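Local coordinates for protein metallo-beta-lactamase (Serratia marcescens, PDB 6K4X) that hydrolyses the beta-lactam ring of antibiotics with zinc ions in its active site, as a subclass B3 metallo-beta-lactamase, at residues A[148-153]-A[175-180]. Residues are numbered along the deposited sequence; the frame is centred on the assembly and turned at random.
With ZN (zinc ion), chain B; D0U (4-azanyl-2-sulfanyl-benzoic acid), chain E.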
loop_
_atom_site.group_PDB
_atom_site.type_symbol
_atom_site.label_atom_id
_atom_site.label_comp_id
_atom_site.label_asym_id
_atom_site.label_seq_id
_atom_site.Cartn_x
_atom_site.Cartn_y
_atom_site.Cartn_z
ATOM N N PRO A 148 0.497 -8.140 -8.865
ATOM C CA PRO A 148 1.926 -8.307 -9.118
ATOM C C PRO A 148 2.423 -7.431 -10.273
ATOM O O PRO A 148 1.647 -6.865 -11.064
ATOM C CB PRO A 148 2.025 -9.793 -9.479
ATOM C CG PRO A 148 0.701 -10.080 -10.160
ATOM C CD PRO A 148 -0.290 -9.306 -9.310
ATOM N N GLY A 149 3.736 -7.364 -10.376
ATOM C CA GLY A 149 4.392 -6.760 -11.493
ATOM C C GLY A 149 5.528 -5.874 -11.054
ATOM O O GLY A 149 6.664 -6.059 -11.457
ATOM N N HIS A 150 5.239 -4.898 -10.197
ATOM C CA HIS A 150 6.293 -4.134 -9.497
ATOM C C HIS A 150 7.079 -5.051 -8.552
ATOM O O HIS A 150 8.296 -4.884 -8.402
ATOM C CB HIS A 150 5.667 -2.914 -8.847
ATOM C CG HIS A 150 6.604 -2.022 -8.124
ATOM N ND1 HIS A 150 7.302 -1.042 -8.762
ATOM C CD2 HIS A 150 6.895 -1.912 -6.811
ATOM C CE1 HIS A 150 7.982 -0.343 -7.852
ATOM N NE2 HIS A 150 7.792 -0.888 -6.644
ATOM N N THR A 151 6.356 -5.988 -7.931
ATOM C CA THR A 151 6.928 -7.098 -7.190
ATOM C C THR A 151 6.016 -8.292 -7.425
ATOM O O THR A 151 4.833 -8.119 -7.738
ATOM C CB THR A 151 7.043 -6.856 -5.667
ATOM O OG1 THR A 151 5.729 -6.826 -5.089
ATOM C CG2 THR A 151 7.857 -5.642 -5.287
ATOM N N GLU A 152 6.537 -9.503 -7.231
ATOM C CA GLU A 152 5.700 -10.663 -7.506
ATOM C C GLU A 152 4.562 -10.804 -6.491
ATOM O O GLU A 152 3.477 -11.282 -6.843
ATOM C CB GLU A 152 6.539 -11.940 -7.469
ATOM C CG GLU A 152 7.458 -12.144 -8.654
ATOM C CD GLU A 152 8.064 -13.529 -8.769
ATOM O OE1 GLU A 152 7.818 -14.347 -7.875
ATOM O OE2 GLU A 152 8.768 -13.785 -9.779
ATOM N N GLY A 153 4.793 -10.383 -5.239
ATOM C CA GLY A 153 3.785 -10.584 -4.194
ATOM C C GLY A 153 2.977 -9.337 -3.867
ATOM O O GLY A 153 2.349 -9.290 -2.817
ATOM N N SER A 175 1.641 -0.078 -5.727
ATOM C CA SER A 175 2.363 0.450 -6.890
ATOM C C SER A 175 2.249 -0.494 -8.078
ATOM O O SER A 175 2.454 -1.693 -7.963
ATOM C CB SER A 175 3.792 0.696 -6.538
ATOM O OG SER A 175 3.861 1.567 -5.428
ATOM N N LEU A 176 1.996 0.103 -9.249
ATOM C CA LEU A 176 1.875 -0.628 -10.507
ATOM C C LEU A 176 2.958 -0.194 -11.497
ATOM O O LEU A 176 2.744 -0.253 -12.721
ATOM C CB LEU A 176 0.497 -0.370 -11.102
ATOM C CG LEU A 176 -0.691 -0.713 -10.212
ATOM C CD1 LEU A 176 -1.989 -0.409 -10.937
ATOM C CD2 LEU A 176 -0.645 -2.160 -9.736
ATOM N N THR A 177 4.104 0.264 -10.985
ATOM C CA THR A 177 5.094 0.962 -11.780
ATOM C C THR A 177 6.172 0.010 -12.307
ATOM O O THR A 177 6.829 -0.727 -11.563
ATOM C CB THR A 177 5.725 2.063 -10.937
ATOM O OG1 THR A 177 6.198 1.462 -9.731
ATOM C CG2 THR A 177 4.752 3.182 -10.648
ATOM N N ALA A 178 6.437 0.132 -13.600
ATOM C CA ALA A 178 7.548 -0.527 -14.286
ATOM C C ALA A 178 8.795 0.337 -14.105
ATOM O O ALA A 178 8.929 1.446 -14.676
ATOM C CB ALA A 178 7.226 -0.706 -15.749
ATOM N N VAL A 179 9.676 -0.106 -13.213
ATOM C CA VAL A 179 10.944 0.596 -12.901
ATOM C C VAL A 179 11.987 -0.495 -12.691
ATOM O O VAL A 179 11.676 -1.587 -12.267
ATOM C CB VAL A 179 10.781 1.506 -11.670
ATOM C CG1 VAL A 179 10.205 0.746 -10.498
ATOM C CG2 VAL A 179 12.041 2.229 -11.206
ATOM N N SER A 180 13.238 -0.223 -13.041
ATOM C CA SER A 180 14.223 -1.293 -12.966
ATOM C C SER A 180 15.622 -0.742 -12.747
ATOM O O SER A 180 15.883 0.438 -12.906
ATOM C CB SER A 180 14.207 -2.123 -14.212
ATOM O OG SER A 180 14.841 -1.438 -15.299
HETATM ZN ZN ZN B . 8.429 -0.401 -4.792
HETATM O O2 D0U E . 6.457 2.236 -5.333
HETATM C C7 D0U E . 6.820 2.659 -6.453
HETATM O O1 D0U E . 5.992 2.895 -7.380
HETATM C C3 D0U E . 8.256 2.888 -6.762
HETATM C C2 D0U E . 8.526 3.604 -7.961
HETATM C C4 D0U E . 9.315 2.456 -5.944
HETATM S S1 D0U E . 9.250 1.690 -4.420
HETATM C C5 D0U E . 10.625 2.733 -6.396
HETATM C C6 D0U E . 10.895 3.420 -7.582
HETATM N N1 D0U E . 12.198 3.704 -7.970
HETATM C C1 D0U E . 9.845 3.866 -8.334
HETATM O O HOH W 1 2.829 -4.439 -8.593
#
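His150 reaches across to the backbone of Thr177. Its ND1 donates a hydrogen bond to Thr177 O, 2.9 Å away and nearly straight (164° at the hydrogen). The oxygen lies in the ring plane and offers a lone pair. CG stands anti to the backbone N (chi1 -179°), carrying the ring into the pocket. Its far nitrogen, NE2, then binds zinc at 2.0 Å. The ND1 and NE2 bonds together fix the rotation of the imidazole. Thr177 O is thus a second-shell partner that orients the zinc-binding His150, and would be expected to make NE2 a slightly stronger electron-pair donor to zinc. His72 and His74 bind the same zinc, and sulfur S1 of the inhibitor 4-amino-2-sulfanylbenzoic acid, probably as thiolate, completes the set at 2.3 Å from zinc.

Ser175 CB sits over one face of the imidazole in a CH-pi contact, 4.2 Å from the ring centroid. Val179 CG1 meets the ring edge at CE1, at 3.6 Å. The inhibitor carboxylate is gripped by two hydroxyls: Ser175 OG donates to O2 at 2.7 Å, and Thr177 OG1 to O1 at 2.8 Å. Thr177 OG1 lies between its own backbone N and carbonyl carbon (chi1 53°), beside the imidazole. A water accepts from His150 N and donates to Ser175 O.

The loop between strands 140-146 and 155-163 here meets the loop after strand 166-173. Helix 241-260 packs on Leu176 through Val179, while helix 190-205 touches Pro148, Leu176 and Ala178.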